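Local coordinates for protein probable oxidoreductase (Pseudomonas aeruginosa, PDB 4B7C) that probably catalyses NADP-dependent oxidation or reduction as a medium-chain dehydrogenase/reductase, at residues Asn8-Leu13 / Gly71-Ala76; Thr31-Pro36 / Tyr105-Pro110; Val43-Leu48 / Gly101-Phe106; Ser49-Met54 / Arg75-Gly80. All blocks are in the same frame, centred on the assembly; numbering follows the deposited sequence. Where two conformers were deposited one is given.

Contact 1 (Asn8-Leu13 / Gly71-Ala76); sequences NRQYQL and GEVMRA
Gln12 and Val73 face each other in a single beta bridge, where the end of strand 7-13 meets the loop leading to strand 77-85 in the GroES-like N-terminal domain. Two backbone bonds flank the bridge: Met74 N gives an almost straight bond to Tyr11 O (2.8 Å, 179° at the hydrogen), and Leu13 N reaches Glu72 O at 3.0 Å. A third, Gly71 N to Leu13 O at 2.7 Å, follows just beyond it. The CA of Gln12 leans on Glu72 O as well, at 3.2 Å, so this one oxygen takes an N-H and a C-H. The two touching parts run 106° apart, a crossing in keeping with pairing that is confined to a single bridge. Beside the bridge, Gln12 lays its amide against Gly71, CD lying 3.4 Å from Gly71 O.

Further out, Leu13 rests on Met58, and Met74 on Met54 and Met58, all of helix 53-58. Tyr11 carries its ring away from 71-76, where it stacks on Phe28 while its hydroxyl bonds Glu314 O. Gln10 is positioned by both ends of its amide, OE1 bonding Thr31 OG1 and NE2 bonding Gln103 OE1. Its extended chain crosses Val73 at about a right angle, and the Val73 methyl CG2 presses on the amide, 3.1 Å from Gln10 NE2.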
loop_
_atom_site.group_PDB
_atom_site.type_symbol
_atom_site.label_atom_id
_atom_site.label_comp_id
_atom_site.label_asym_id
_atom_site.label_seq_id
_atom_site.Cartn_x
_atom_site.Cartn_y
_atom_site.Cartn_z
ATOM N N ASN B 8 -26.503 -12.396 -35.379
ATOM C CA ASN B 8 -25.491 -12.286 -34.324
ATOM C C ASN B 8 -26.099 -12.699 -32.992
ATOM O O ASN B 8 -26.927 -11.987 -32.439
ATOM C CB ASN B 8 -24.959 -10.848 -34.237
ATOM C CG ASN B 8 -23.843 -10.692 -33.213
ATOM O OD1 ASN B 8 -23.099 -11.643 -32.928
ATOM N ND2 ASN B 8 -23.726 -9.491 -32.645
ATOM N N ARG B 9 -25.691 -13.858 -32.480
ATOM C CA ARG B 9 -26.150 -14.291 -31.163
ATOM C C ARG B 9 -25.334 -13.554 -30.112
ATOM O O ARG B 9 -24.109 -13.436 -30.235
ATOM C CB ARG B 9 -25.997 -15.797 -30.954
ATOM C CG ARG B 9 -26.717 -16.659 -31.987
ATOM C CD ARG B 9 -26.339 -18.117 -31.828
ATOM N NE ARG B 9 -24.911 -18.328 -32.014
ATOM C CZ ARG B 9 -24.249 -19.403 -31.606
ATOM N NH1 ARG B 9 -24.868 -20.398 -30.975
ATOM N NH2 ARG B 9 -22.947 -19.481 -31.820
ATOM N N GLN B 10 -26.022 -13.087 -29.073
ATOM C CA GLN B 10 -25.398 -12.301 -28.014
ATOM C C GLN B 10 -25.887 -12.717 -26.637
ATOM O O GLN B 10 -27.066 -13.024 -26.451
ATOM C CB GLN B 10 -25.728 -10.826 -28.169
ATOM C CG GLN B 10 -25.481 -10.215 -29.525
ATOM C CD GLN B 10 -25.875 -8.747 -29.516
ATOM O OE1 GLN B 10 -26.971 -8.399 -29.081
ATOM N NE2 GLN B 10 -24.962 -7.875 -29.942
ATOM N N TYR B 11 -24.977 -12.704 -25.679
ATOM C CA TYR B 11 -25.355 -12.768 -24.278
ATOM C C TYR B 11 -25.354 -11.362 -23.712
ATOM O O TYR B 11 -24.316 -10.696 -23.672
ATOM C CB TYR B 11 -24.437 -13.667 -23.468
ATOM C CG TYR B 11 -24.887 -15.091 -23.461
ATOM C CD1 TYR B 11 -26.013 -15.479 -22.738
ATOM C CD2 TYR B 11 -24.193 -16.063 -24.176
ATOM C CE1 TYR B 11 -26.433 -16.796 -22.726
ATOM C CE2 TYR B 11 -24.611 -17.376 -24.178
ATOM C CZ TYR B 11 -25.734 -17.738 -23.448
ATOM O OH TYR B 11 -26.147 -19.040 -23.453
ATOM N N GLN B 12 -26.536 -10.915 -23.299
ATOM C CA GLN B 12 -26.689 -9.605 -22.682
ATOM C C GLN B 12 -26.776 -9.750 -21.173
ATOM O O GLN B 12 -27.222 -10.772 -20.667
ATOM C CB GLN B 12 -27.936 -8.902 -23.187
ATOM C CG GLN B 12 -27.927 -8.628 -24.675
ATOM C CD GLN B 12 -29.239 -8.057 -25.173
ATOM O OE1 GLN B 12 -30.218 -7.984 -24.431
ATOM N NE2 GLN B 12 -29.271 -7.657 -26.444
ATOM N N LEU B 13 -26.320 -8.724 -20.463
ATOM C CA LEU B 13 -26.485 -8.674 -19.011
ATOM C C LEU B 13 -27.945 -8.348 -18.708
ATOM O O LEU B 13 -28.438 -7.281 -19.071
ATOM C CB LEU B 13 -25.555 -7.645 -18.377
ATOM C CG LEU B 13 -25.574 -7.561 -16.843
ATOM C CD1 LEU B 13 -25.032 -8.845 -16.233
ATOM C CD2 LEU B 13 -24.798 -6.343 -16.361
ATOM N N GLY B 71 -28.952 -4.881 -20.296
ATOM C CA GLY B 71 -29.364 -4.975 -21.702
ATOM C C GLY B 71 -28.216 -4.858 -22.708
ATOM O O GLY B 71 -28.413 -5.047 -23.904
ATOM N N GLU B 72 -27.019 -4.553 -22.222
ATOM C CA GLU B 72 -25.827 -4.481 -23.074
ATOM C C GLU B 72 -25.210 -5.862 -23.241
ATOM O O GLU B 72 -25.276 -6.701 -22.342
ATOM C CB GLU B 72 -24.751 -3.567 -22.481
ATOM C CG GLU B 72 -24.943 -2.079 -22.720
ATOM C CD GLU B 72 -23.811 -1.230 -22.145
ATOM O OE1 GLU B 72 -22.846 -1.778 -21.542
ATOM O OE2 GLU B 72 -23.895 0.005 -22.303
ATOM N N VAL B 73 -24.569 -6.074 -24.387
ATOM C CA VAL B 73 -23.798 -7.292 -24.604
ATOM C C VAL B 73 -22.720 -7.403 -23.541
ATOM O O VAL B 73 -22.004 -6.448 -23.270
ATOM C CB VAL B 73 -23.148 -7.307 -25.998
ATOM C CG1 VAL B 73 -22.324 -8.581 -26.184
ATOM C CG2 VAL B 73 -24.225 -7.194 -27.061
ATOM N N MET B 74 -22.613 -8.574 -22.937
ATOM C CA MET B 74 -21.641 -8.790 -21.883
ATOM C C MET B 74 -20.208 -8.546 -22.387
ATOM O O MET B 74 -19.840 -8.960 -23.491
ATOM C CB MET B 74 -21.757 -10.203 -21.313
ATOM C CG MET B 74 -20.756 -10.519 -20.209
ATOM S SD MET B 74 -20.758 -9.371 -18.838
ATOM C CE MET B 74 -19.342 -10.018 -17.959
ATOM N N ARG B 75 -19.413 -7.869 -21.563
ATOM C CA ARG B 75 -18.029 -7.544 -21.911
ATOM C C ARG B 75 -17.153 -8.791 -21.904
ATOM O O ARG B 75 -17.237 -9.616 -21.009
ATOM C CB ARG B 75 -17.449 -6.497 -20.945
ATOM C CG ARG B 75 -15.997 -6.111 -21.221
ATOM C CD ARG B 75 -15.462 -4.972 -20.351
ATOM N NE ARG B 75 -16.363 -3.824 -20.388
ATOM C CZ ARG B 75 -16.899 -3.205 -19.339
ATOM N NH1 ARG B 75 -16.627 -3.583 -18.087
ATOM N NH2 ARG B 75 -17.712 -2.178 -19.556
ATOM N N ALA B 76 -16.299 -8.921 -22.914
ATOM C CA ALA B 76 -15.318 -10.015 -22.982
ATOM C C ALA B 76 -14.178 -9.655 -23.919
ATOM O O ALA B 76 -14.412 -9.164 -25.021
ATOM C CB ALA B 76 -15.978 -11.296 -23.464
#

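Contact 2 (Thr31-Pro36 / Tyr105-Pro110); sequences TPLGEP and YFIGEP
Leu33 meets Tyr105 as a knob set on a flat plate: its CD2 methyl stands 3.9 Å above the centre of the tyrosine ring, only 1° off the normal, a clear CH-pi contact. The second methyl, CD1, slides down to the root of the same side chain and touches Tyr105 CB at 3.6 Å. The forked leucine tip therefore spans the tyrosine from ring centre to CB, and the two side chains cross at about a right angle.

Ile107 supplies the bump in the other direction. Its long branch ends in the bend of the loop, with CD1 3.3 Å from Gly34 O and 4.0 Å from Leu33 CD1, while the shorter branch puts CG2 3.8 Å from Pro36 CA. The loop thus meets the isoleucine at both branch ends, CD1 on the Leu33-Gly34 side and CG2 on Pro36, without a hydrogen bond between the segments.

This surface packing, in the GroES-like N-terminal domain, joins the loop after strand 26-32 to strand 105-108. Strand 41-49 flanks it, Leu42 touching both Pro36 and Ile107, and strand 77-85 lends Leu83 to Tyr105 and Val84 to Pro36.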
loop_
_atom_site.group_PDB
_atom_site.type_symbol
_atom_site.label_atom_id
_atom_site.label_comp_id
_atom_site.label_asym_id
_atom_site.label_seq_id
_atom_site.Cartn_x
_atom_site.Cartn_y
_atom_site.Cartn_z
ATOM N N THR B 31 -29.787 -11.177 -32.648
ATOM C CA THR B 31 -29.859 -9.840 -33.213
ATOM C C THR B 31 -29.425 -9.883 -34.673
ATOM O O THR B 31 -28.490 -10.607 -35.026
ATOM C CB THR B 31 -28.940 -8.880 -32.444
ATOM O OG1 THR B 31 -29.262 -8.939 -31.046
ATOM C CG2 THR B 31 -29.125 -7.440 -32.931
ATOM N N PRO B 32 -30.086 -9.092 -35.532
ATOM C CA PRO B 32 -29.611 -9.064 -36.912
ATOM C C PRO B 32 -28.216 -8.458 -37.012
ATOM O O PRO B 32 -27.931 -7.435 -36.389
ATOM C CB PRO B 32 -30.634 -8.179 -37.645
ATOM C CG PRO B 32 -31.760 -7.964 -36.698
ATOM C CD PRO B 32 -31.242 -8.210 -35.318
ATOM N N LEU B 33 -27.368 -9.085 -37.815
ATOM C CA LEU B 33 -26.004 -8.606 -37.993
ATOM C C LEU B 33 -26.016 -7.346 -38.845
ATOM O O LEU B 33 -26.420 -7.389 -40.012
ATOM C CB LEU B 33 -25.130 -9.662 -38.665
ATOM C CG LEU B 33 -23.659 -9.293 -38.834
ATOM C CD1 LEU B 33 -23.002 -9.024 -37.486
ATOM C CD2 LEU B 33 -22.942 -10.404 -39.589
ATOM N N GLY B 34 -25.530 -6.243 -38.284
ATOM C CA GLY B 34 -25.434 -4.985 -39.034
ATOM C C GLY B 34 -24.219 -4.907 -39.944
ATOM O O GLY B 34 -23.555 -5.913 -40.218
ATOM N N GLU B 35 -23.935 -3.705 -40.433
ATOM C CA GLU B 35 -22.730 -3.430 -41.236
ATOM C C GLU B 35 -21.897 -2.388 -40.500
ATOM O O GLU B 35 -22.448 -1.531 -39.834
ATOM C CB GLU B 35 -23.104 -3.013 -42.680
ATOM C CG GLU B 35 -23.932 -1.766 -42.837
ATOM C CD GLU B 35 -24.282 -1.479 -44.300
ATOM O OE1 GLU B 35 -24.847 -2.413 -44.885
ATOM O OE2 GLU B 35 -24.017 -0.374 -44.873
ATOM N N PRO B 36 -20.560 -2.482 -40.578
ATOM C CA PRO B 36 -19.796 -1.433 -39.911
ATOM C C PRO B 36 -19.975 -0.089 -40.586
ATOM O O PRO B 36 -19.997 0.001 -41.817
ATOM C CB PRO B 36 -18.343 -1.905 -40.053
ATOM C CG PRO B 36 -18.343 -2.729 -41.289
ATOM C CD PRO B 36 -19.680 -3.415 -41.299
ATOM N N TYR B 105 -20.329 -11.937 -33.394
ATOM C CA TYR B 105 -19.693 -10.893 -34.192
ATOM C C TYR B 105 -19.556 -9.607 -33.407
ATOM O O TYR B 105 -20.468 -9.233 -32.664
ATOM C CB TYR B 105 -20.522 -10.567 -35.433
ATOM C CG TYR B 105 -20.677 -11.693 -36.417
ATOM C CD1 TYR B 105 -19.753 -11.874 -37.445
ATOM C CD2 TYR B 105 -21.752 -12.569 -36.335
ATOM C CE1 TYR B 105 -19.894 -12.900 -38.360
ATOM C CE2 TYR B 105 -21.898 -13.604 -37.240
ATOM C CZ TYR B 105 -20.971 -13.756 -38.261
ATOM O OH TYR B 105 -21.103 -14.780 -39.158
ATOM N N PHE B 106 -18.419 -8.937 -33.584
ATOM C CA PHE B 106 -18.208 -7.592 -33.051
ATOM C C PHE B 106 -18.271 -6.581 -34.176
ATOM O O PHE B 106 -17.602 -6.747 -35.202
ATOM C CB PHE B 106 -16.863 -7.459 -32.338
ATOM C CG PHE B 106 -16.476 -6.029 -32.046
ATOM C CD1 PHE B 106 -16.908 -5.398 -30.886
ATOM C CD2 PHE B 106 -15.695 -5.300 -32.953
ATOM C CE1 PHE B 106 -16.561 -4.087 -30.616
ATOM C CE2 PHE B 106 -15.350 -3.986 -32.689
ATOM C CZ PHE B 106 -15.786 -3.373 -31.520
ATOM N N ILE B 107 -19.079 -5.548 -33.982
ATOM C CA ILE B 107 -19.102 -4.385 -34.860
ATOM C C ILE B 107 -18.914 -3.133 -34.027
ATOM O O ILE B 107 -19.661 -2.886 -33.089
ATOM C CB ILE B 107 -20.410 -4.228 -35.644
ATOM C CG1 ILE B 107 -20.581 -5.364 -36.652
ATOM C CG2 ILE B 107 -20.424 -2.934 -36.427
ATOM C CD1 ILE B 107 -21.823 -5.190 -37.525
ATOM N N GLY B 108 -17.897 -2.353 -34.367
ATOM C CA GLY B 108 -17.640 -1.107 -33.662
ATOM C C GLY B 108 -16.268 -0.510 -33.908
ATOM O O GLY B 108 -15.468 -1.034 -34.699
ATOM N N GLU B 109 -15.989 0.556 -33.170
ATOM C CA GLU B 109 -14.683 1.188 -33.165
ATOM C C GLU B 109 -13.676 0.275 -32.486
ATOM O O GLU B 109 -13.921 -0.202 -31.385
ATOM C CB GLU B 109 -14.746 2.530 -32.434
ATOM C CG GLU B 109 -15.460 3.621 -33.232
ATOM C CD GLU B 109 -16.974 3.625 -33.048
ATOM O OE1 GLU B 109 -17.519 3.005 -32.110
ATOM O OE2 GLU B 109 -17.632 4.261 -33.870
ATOM N N PRO B 110 -12.524 0.022 -33.129
ATOM C CA PRO B 110 -11.538 -0.913 -32.568
ATOM C C PRO B 110 -10.651 -0.275 -31.510
ATOM O O PRO B 110 -9.421 -0.397 -31.543
ATOM C CB PRO B 110 -10.720 -1.326 -33.788
ATOM C CG PRO B 110 -10.730 -0.112 -34.629
ATOM C CD PRO B 110 -12.083 0.537 -34.433
#

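Contact 3 (Val43-Leu48 / Gly101-Phe106); sequences VKNEYL and GVQDYF
Lys44 and Asn45 grip one carbonyl from opposite faces: Lys44 NZ and the backbone Asn45 N both bond Asp104 O, each at 2.9 Å. The lysine folds back to do this, bent at chi2 and chi4, and its NZ also bonds Asn45 O, at 2.8 Å and on a lone pair. On the way CD passes the Tyr105 ring obliquely, 3.4 Å from Tyr105 CE1.

The Asn45 side chain holds the next carbonyl along the loop. ND2 bonds Gln103 O at 2.9 Å, the donor standing 58° out of that carbonyl plane, and it also bonds Leu100 O. Asn45 OD1, by contrast, is buried with no partner in the model.

Around this centre the pairing is ordinary. Val43 and Phe106 form an antiparallel hydrogen-bonded pair and Lys44 and Tyr105 a non-hydrogen-bonded one, joining strand 105-108 to strand 41-49. At the far end the Leu48 methyls lie against the loop, CD2 being 3.5 Å from Gly101 O.

Lys44 NZ is held by two carbonyl oxygens, and Asp104 OD1 is 4.3 Å from it, too far for a salt bridge but close enough for the opposite charges to attract. Asp104 OD2 pairs with Arg9. Such surroundings would tend to keep the lysine protonated and the aspartate ionised.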
loop_
_atom_site.group_PDB
_atom_site.type_symbol
_atom_site.label_atom_id
_atom_site.label_comp_id
_atom_site.label_asym_id
_atom_site.label_seq_id
_atom_site.Cartn_x
_atom_site.Cartn_y
_atom_site.Cartn_z
ATOM N N VAL B 43 -15.838 -7.866 -36.994
ATOM C CA VAL B 43 -14.981 -8.985 -36.612
ATOM C C VAL B 43 -15.807 -10.242 -36.346
ATOM O O VAL B 43 -16.835 -10.193 -35.656
ATOM C CB VAL B 43 -14.160 -8.692 -35.346
ATOM C CG1 VAL B 43 -13.428 -9.941 -34.883
ATOM C CG2 VAL B 43 -13.168 -7.553 -35.571
ATOM N N LYS B 44 -15.369 -11.368 -36.918
ATOM C CA LYS B 44 -15.926 -12.672 -36.567
ATOM C C LYS B 44 -15.205 -13.164 -35.327
ATOM O O LYS B 44 -14.009 -13.430 -35.368
ATOM C CB LYS B 44 -15.772 -13.692 -37.700
ATOM C CG LYS B 44 -16.222 -15.105 -37.320
ATOM C CD LYS B 44 -17.729 -15.199 -37.090
ATOM C CE LYS B 44 -18.154 -16.446 -36.301
ATOM N NZ LYS B 44 -18.193 -16.248 -34.813
ATOM N N ASN B 45 -15.927 -13.247 -34.214
ATOM C CA ASN B 45 -15.317 -13.668 -32.959
ATOM C C ASN B 45 -15.001 -15.164 -32.995
ATOM O O ASN B 45 -15.849 -15.973 -33.359
ATOM C CB ASN B 45 -16.220 -13.333 -31.767
ATOM C CG ASN B 45 -16.443 -11.836 -31.593
ATOM O OD1 ASN B 45 -15.785 -11.007 -32.240
ATOM N ND2 ASN B 45 -17.362 -11.478 -30.689
ATOM N N GLU B 46 -13.782 -15.520 -32.612
ATOM C CA GLU B 46 -13.338 -16.915 -32.673
ATOM C C GLU B 46 -13.128 -17.538 -31.298
ATOM O O GLU B 46 -13.569 -18.663 -31.045
ATOM C CB GLU B 46 -12.050 -17.033 -33.495
ATOM C CG GLU B 46 -12.252 -16.779 -34.995
ATOM C CD GLU B 46 -11.476 -17.685 -35.948
ATOM O OE1 GLU B 46 -10.575 -18.459 -35.494
ATOM O OE2 GLU B 46 -11.812 -17.613 -37.177
ATOM N N TYR B 47 -12.435 -16.806 -30.434
ATOM C CA TYR B 47 -12.191 -17.231 -29.070
ATOM C C TYR B 47 -12.418 -16.065 -28.107
ATOM O O TYR B 47 -11.997 -14.941 -28.367
ATOM C CB TYR B 47 -10.776 -17.735 -28.897
ATOM C CG TYR B 47 -10.465 -18.971 -29.696
ATOM C CD1 TYR B 47 -10.692 -20.237 -29.165
ATOM C CD2 TYR B 47 -9.941 -18.870 -30.975
ATOM C CE1 TYR B 47 -10.402 -21.379 -29.886
ATOM C CE2 TYR B 47 -9.639 -20.000 -31.707
ATOM C CZ TYR B 47 -9.874 -21.251 -31.166
ATOM O OH TYR B 47 -9.586 -22.377 -31.873
ATOM N N LEU B 48 -13.057 -16.368 -26.981
ATOM C CA LEU B 48 -13.322 -15.382 -25.928
ATOM C C LEU B 48 -12.637 -15.748 -24.637
ATOM O O LEU B 48 -12.523 -16.922 -24.282
ATOM C CB LEU B 48 -14.809 -15.242 -25.668
ATOM C CG LEU B 48 -15.652 -14.833 -26.869
ATOM C CD1 LEU B 48 -17.112 -14.812 -26.455
ATOM C CD2 LEU B 48 -15.222 -13.498 -27.490
ATOM N N GLY B 101 -16.669 -8.851 -26.933
ATOM C CA GLY B 101 -17.992 -9.094 -26.352
ATOM C C GLY B 101 -18.423 -10.554 -26.445
ATOM O O GLY B 101 -17.901 -11.319 -27.269
ATOM N N VAL B 102 -19.382 -10.939 -25.598
ATOM C CA VAL B 102 -19.878 -12.313 -25.578
ATOM C C VAL B 102 -20.922 -12.454 -26.671
ATOM O O VAL B 102 -22.133 -12.410 -26.420
ATOM C CB VAL B 102 -20.451 -12.737 -24.212
ATOM C CG1 VAL B 102 -20.912 -14.186 -24.276
ATOM C CG2 VAL B 102 -19.405 -12.589 -23.107
ATOM N N GLN B 103 -20.433 -12.638 -27.893
ATOM C CA GLN B 103 -21.273 -12.655 -29.081
ATOM C C GLN B 103 -20.535 -13.286 -30.274
ATOM O O GLN B 103 -19.331 -13.531 -30.209
ATOM C CB GLN B 103 -21.719 -11.239 -29.447
ATOM C CG GLN B 103 -20.573 -10.273 -29.658
ATOM C CD GLN B 103 -21.017 -8.849 -29.866
ATOM O OE1 GLN B 103 -22.173 -8.573 -30.220
ATOM N NE2 GLN B 103 -20.082 -7.920 -29.653
ATOM N N ASP B 104 -21.282 -13.564 -31.337
ATOM C CA ASP B 104 -20.719 -14.171 -32.563
ATOM C C ASP B 104 -19.849 -13.176 -33.330
ATOM O O ASP B 104 -18.797 -13.536 -33.860
ATOM C CB ASP B 104 -21.821 -14.652 -33.513
ATOM C CG ASP B 104 -22.498 -15.931 -33.045
ATOM O OD1 ASP B 104 -21.803 -16.882 -32.627
ATOM O OD2 ASP B 104 -23.753 -15.965 -33.089
ATOM N N TYR B 105 -20.329 -11.937 -33.394
ATOM C CA TYR B 105 -19.693 -10.893 -34.192
ATOM C C TYR B 105 -19.556 -9.607 -33.407
ATOM O O TYR B 105 -20.468 -9.233 -32.664
ATOM C CB TYR B 105 -20.522 -10.567 -35.433
ATOM C CG TYR B 105 -20.677 -11.693 -36.417
ATOM C CD1 TYR B 105 -19.753 -11.874 -37.445
ATOM C CD2 TYR B 105 -21.752 -12.569 -36.335
ATOM C CE1 TYR B 105 -19.894 -12.900 -38.360
ATOM C CE2 TYR B 105 -21.898 -13.604 -37.240
ATOM C CZ TYR B 105 -20.971 -13.756 -38.261
ATOM O OH TYR B 105 -21.103 -14.780 -39.158
ATOM N N PHE B 106 -18.419 -8.937 -33.584
ATOM C CA PHE B 106 -18.208 -7.592 -33.051
ATOM C C PHE B 106 -18.271 -6.581 -34.176
ATOM O O PHE B 106 -17.602 -6.747 -35.202
ATOM C CB PHE B 106 -16.863 -7.459 -32.338
ATOM C CG PHE B 106 -16.476 -6.029 -32.046
ATOM C CD1 PHE B 106 -16.908 -5.398 -30.886
ATOM C CD2 PHE B 106 -15.695 -5.300 -32.953
ATOM C CE1 PHE B 106 -16.561 -4.087 -30.616
ATOM C CE2 PHE B 106 -15.350 -3.986 -32.689
ATOM C CZ PHE B 106 -15.786 -3.373 -31.520
#

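Contact 4 (Ser49-Met54 / Arg75-Gly80); sequences SLDPAM and RALGVG
Met54 reaches Arg75 and Ala76 with the last atom of its side chain. From CB the chain first runs away from the peptide carbonyl, CG lying anti to the carbonyl carbon (chi1 -80°). CB and CG act as the stalk, extended through chi2 to SD. The sulfur takes a weak, nearly straight hydrogen bond from Asp51 N, at 3.7 Å. A bend at chi3 then turns CE to the other segment, where the methyl touches Ala76 CB at 3.6 Å and Arg75 O at 3.4 Å. Phe316 and Leu320 of helix 316-321 also pack on this methionine.

The backbone contact lies at Ser49, whose N bonds Leu77 O (2.7 Å, 172° at the hydrogen), with Ser49 CB pressed close to the same oxygen at 3.4 Å. The polar ends of Ser49 and Asp51 have their main partner outside, as Lys331 NZ bonds the hydroxyl and pairs with the aspartate carboxylate. Asp51 O in turn takes a bond from Met54 N at 2.8 Å, where the chain turns toward the helix.

The contact thus closes the end of the antiparallel pair formed by strands 41-49 and 77-85, where the chain leaves the sheet for a short helix in the GroES-like domain.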
loop_
_atom_site.group_PDB
_atom_site.type_symbol
_atom_site.label_atom_id
_atom_site.label_comp_id
_atom_site.label_asym_id
_atom_site.label_seq_id
_atom_site.Cartn_x
_atom_site.Cartn_y
_atom_site.Cartn_z
ATOM N N SER B 49 -12.114 -14.723 -23.972
ATOM C CA SER B 49 -11.444 -14.892 -22.699
ATOM C C SER B 49 -12.477 -14.878 -21.573
ATOM O O SER B 49 -13.234 -13.927 -21.419
ATOM C CB SER B 49 -10.424 -13.793 -22.457
ATOM O OG SER B 49 -9.885 -13.913 -21.148
ATOM N N LEU B 50 -12.515 -15.958 -20.808
ATOM C CA LEU B 50 -13.319 -15.988 -19.597
ATOM C C LEU B 50 -12.389 -15.704 -18.417
ATOM O O LEU B 50 -11.446 -16.467 -18.167
ATOM C CB LEU B 50 -14.058 -17.321 -19.457
ATOM C CG LEU B 50 -15.395 -17.455 -20.206
ATOM C CD1 LEU B 50 -15.331 -16.976 -21.646
ATOM C CD2 LEU B 50 -15.851 -18.905 -20.171
ATOM N N ASP B 51 -12.687 -14.600 -17.716
ATOM C CA ASP B 51 -11.833 -14.028 -16.660
ATOM C C ASP B 51 -12.610 -13.713 -15.387
ATOM O O ASP B 51 -13.718 -13.179 -15.459
ATOM C CB ASP B 51 -11.228 -12.659 -17.057
ATOM C CG ASP B 51 -10.453 -12.693 -18.384
ATOM O OD1 ASP B 51 -9.555 -13.552 -18.510
ATOM O OD2 ASP B 51 -10.715 -11.851 -19.292
ATOM N N PRO B 52 -12.001 -13.965 -14.215
ATOM C CA PRO B 52 -12.669 -13.621 -12.941
ATOM C C PRO B 52 -13.097 -12.159 -12.858
ATOM O O PRO B 52 -14.102 -11.849 -12.203
ATOM C CB PRO B 52 -11.594 -13.928 -11.888
ATOM C CG PRO B 52 -10.731 -14.963 -12.529
ATOM C CD PRO B 52 -10.682 -14.576 -13.980
ATOM N N ALA B 53 -12.337 -11.273 -13.509
ATOM C CA ALA B 53 -12.676 -9.841 -13.558
ATOM C C ALA B 53 -14.081 -9.595 -14.100
ATOM O O ALA B 53 -14.681 -8.550 -13.831
ATOM C CB ALA B 53 -11.647 -9.060 -14.365
ATOM N N MET B 54 -14.608 -10.562 -14.845
ATOM C CA MET B 54 -15.983 -10.471 -15.376
ATOM C C MET B 54 -17.038 -10.281 -14.281
ATOM O O MET B 54 -18.073 -9.633 -14.481
ATOM C CB MET B 54 -16.343 -11.722 -16.173
ATOM C CG MET B 54 -15.785 -11.722 -17.577
ATOM S SD MET B 54 -16.039 -13.252 -18.444
ATOM C CE MET B 54 -16.244 -12.747 -20.157
ATOM N N ARG B 75 -19.413 -7.869 -21.563
ATOM C CA ARG B 75 -18.029 -7.544 -21.911
ATOM C C ARG B 75 -17.153 -8.791 -21.904
ATOM O O ARG B 75 -17.237 -9.616 -21.009
ATOM C CB ARG B 75 -17.449 -6.497 -20.945
ATOM C CG ARG B 75 -15.997 -6.111 -21.221
ATOM C CD ARG B 75 -15.462 -4.972 -20.351
ATOM N NE ARG B 75 -16.363 -3.824 -20.388
ATOM C CZ ARG B 75 -16.899 -3.205 -19.339
ATOM N NH1 ARG B 75 -16.627 -3.583 -18.087
ATOM N NH2 ARG B 75 -17.712 -2.178 -19.556
ATOM N N ALA B 76 -16.299 -8.921 -22.914
ATOM C CA ALA B 76 -15.318 -10.015 -22.982
ATOM C C ALA B 76 -14.178 -9.655 -23.919
ATOM O O ALA B 76 -14.412 -9.164 -25.021
ATOM C CB ALA B 76 -15.978 -11.296 -23.464
ATOM N N LEU B 77 -12.965 -9.906 -23.475
ATOM C CA LEU B 77 -11.813 -9.839 -24.344
ATOM C C LEU B 77 -11.841 -11.074 -25.234
ATOM O O LEU B 77 -12.264 -12.159 -24.824
ATOM C CB LEU B 77 -10.501 -9.785 -23.555
ATOM C CG LEU B 77 -10.272 -8.513 -22.714
ATOM C CD1 LEU B 77 -9.046 -8.689 -21.824
ATOM C CD2 LEU B 77 -10.157 -7.250 -23.540
ATOM N N GLY B 78 -11.401 -10.913 -26.464
ATOM C CA GLY B 78 -11.399 -12.024 -27.398
ATOM C C GLY B 78 -10.435 -11.848 -28.543
ATOM O O GLY B 78 -9.854 -10.775 -28.719
ATOM N N VAL B 79 -10.287 -12.925 -29.314
ATOM C CA VAL B 79 -9.564 -12.879 -30.570
ATOM C C VAL B 79 -10.514 -13.233 -31.689
ATOM O O VAL B 79 -11.344 -14.138 -31.573
ATOM C CB VAL B 79 -8.348 -13.821 -30.624
ATOM C CG1 VAL B 79 -7.166 -13.155 -29.927
ATOM C CG2 VAL B 79 -8.651 -15.162 -29.993
ATOM N N GLY B 80 -10.382 -12.511 -32.785
ATOM C CA GLY B 80 -11.257 -12.710 -33.929
ATOM C C GLY B 80 -10.636 -12.272 -35.232
ATOM O O GLY B 80 -9.573 -11.651 -35.253
#

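In the fold
All four contacts fall in the N-terminal GroES-like part of the chain. Contacts 1, 3 and 4 have centres about 10 to 12 Å apart and touch one another. Strand 41-49 pairs with both 77-85 and 105-108, placing contacts 3 and 4 in one sheet, while contact 1 brings in the two-stranded sheet 7-13/26-32. Contact 2 continues from strand 26-32 to strand 105-108, sharing Tyr105 and Phe106 with contact 3; from contact 4 it is more distant, their centres about 18 Å apart. Along the sequence contact 4 is nested within the loops closed by contacts 2 and 3, and contact 1 crosses both of these. Sequence-distant strands are thereby interlocked into one domain, next to the probable NADP-binding Rossmann fold.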